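PDB 1V0D: DNA fragmentation factor 40 KDA subunit, which cleaves chromosomal DNA during apoptosis, acting as the caspase-activated endonuclease that brings about DNA fragmentation and chromatin condensation. Local coordinates for the interface of chains A and B. Residues are numbered along the deposited sequence; one frame, centred on the assembly and turned at random. Chains: chain A/B, DNA fragmentation factor 40 KDA subunit.

The interface of chains A and B. Residues chain A 90-91, 95; chain B 90-91, 95.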
loop_
_atom_site.group_PDB
_atom_site.type_symbol
_atom_site.label_atom_id
_atom_site.label_comp_id
_atom_site.label_asym_id
_atom_site.label_seq_id
_atom_site.Cartn_x
_atom_site.Cartn_y
_atom_site.Cartn_z
ATOM N N ARG A 90 24.791 3.694 -22.084
ATOM C CA ARG A 90 26.017 3.726 -21.298
ATOM C C ARG A 90 25.679 3.898 -19.820
ATOM O O ARG A 90 26.402 3.426 -18.940
ATOM C CB ARG A 90 26.908 4.872 -21.771
ATOM N N PHE A 91 24.565 4.572 -19.562
ATOM C CA PHE A 91 24.109 4.836 -18.204
ATOM C C PHE A 91 23.523 3.589 -17.550
ATOM O O PHE A 91 23.975 3.175 -16.482
ATOM C CB PHE A 91 23.086 5.975 -18.230
ATOM C CG PHE A 91 23.634 7.261 -18.800
ATOM C CD1 PHE A 91 24.190 7.293 -20.079
ATOM C CD2 PHE A 91 23.618 8.434 -18.048
ATOM C CE1 PHE A 91 24.727 8.470 -20.599
ATOM C CE2 PHE A 91 24.153 9.619 -18.560
ATOM C CZ PHE A 91 24.708 9.636 -19.839
ATOM N N PHE A 95 24.871 1.484 -13.997
ATOM C CA PHE A 95 23.920 1.491 -12.888
ATOM C C PHE A 95 23.159 0.198 -12.639
ATOM O O PHE A 95 22.351 0.131 -11.712
ATOM C CB PHE A 95 22.900 2.615 -13.083
ATOM C CG PHE A 95 23.379 3.958 -12.624
ATOM C CD1 PHE A 95 23.308 5.061 -13.470
ATOM C CD2 PHE A 95 23.874 4.129 -11.336
ATOM C CE1 PHE A 95 23.723 6.319 -13.042
ATOM C CE2 PHE A 95 24.291 5.381 -10.896
ATOM C CZ PHE A 95 24.216 6.480 -11.751
ATOM N N ARG B 90 27.325 13.165 -14.000
ATOM C CA ARG B 90 26.972 13.415 -15.391
ATOM C C ARG B 90 25.662 12.710 -15.728
ATOM O O ARG B 90 24.889 13.166 -16.574
ATOM C CB ARG B 90 28.088 12.919 -16.307
ATOM N N PHE B 91 25.419 11.597 -15.046
ATOM C CA PHE B 91 24.220 10.798 -15.259
ATOM C C PHE B 91 22.985 11.456 -14.652
ATOM O O PHE B 91 22.001 11.698 -15.351
ATOM C CB PHE B 91 24.439 9.399 -14.676
ATOM C CG PHE B 91 25.606 8.668 -15.293
ATOM C CD1 PHE B 91 26.884 9.229 -15.284
ATOM C CD2 PHE B 91 25.425 7.431 -15.908
ATOM C CE1 PHE B 91 27.960 8.574 -15.881
ATOM C CE2 PHE B 91 26.496 6.765 -16.509
ATOM C CZ PHE B 91 27.767 7.340 -16.494
ATOM N N PHE B 95 19.373 12.828 -16.637
ATOM C CA PHE B 95 18.157 12.121 -16.245
ATOM C C PHE B 95 17.211 12.861 -15.312
ATOM O O PHE B 95 16.161 12.328 -14.954
ATOM C CB PHE B 95 18.518 10.784 -15.595
ATOM C CG PHE B 95 18.792 9.684 -16.574
ATOM C CD1 PHE B 95 19.963 8.937 -16.490
ATOM C CD2 PHE B 95 17.866 9.373 -17.564
ATOM C CE1 PHE B 95 20.211 7.893 -17.378
ATOM C CE2 PHE B 95 18.102 8.333 -18.456
ATOM C CZ PHE B 95 19.278 7.590 -18.363
#
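Helix 88-94 of each chain meets its twin in an aromatic cluster on the two-fold axis of the CAD homodimer, with A:Phe91 and B:Phe91 touching each other at its centre. The case illustrates how a two-fold axis lets one small set of rings serve twice. A:Phe91 and B:Phe91 lie aslant one another, each turning its CD2 side to the other; their CD2 atoms are modelled too close together, so the exact spacing at the axis is doubtful. CG of A:Phe91 is anti to its own carbonyl carbon and beside the backbone N (chi1 -59°), which sends the ring over the partner helix, where CE2 lies 3.5 Å from CA of B:Phe91. B:Phe91 and B:Phe95, the latter just past the helix end, reach the CD2 rim of A:Phe91 from opposite sides of its ring plane. B:Phe95 turns its CE1 edge to this rim, the planes nearly perpendicular (89°). Its CE1 comes within 3.5 Å of CD2 of A:Phe91. CB of A:Phe91 lies in the plane of the B:Phe95 ring, at its edge, 3.6 Å from CE1. The twin pair, A:Phe95 with B:Phe91, repeats this arrangement. An alanine in place of A:Phe91 would probably open a gap at the axis, taking from B:Phe95 the ring its edge meets and leaving one side of B:Phe91 without its mate. No hydrogen bonds cross this patch; its grip is apolar, probably helping to hold together the two subunits of the active nuclease dimer.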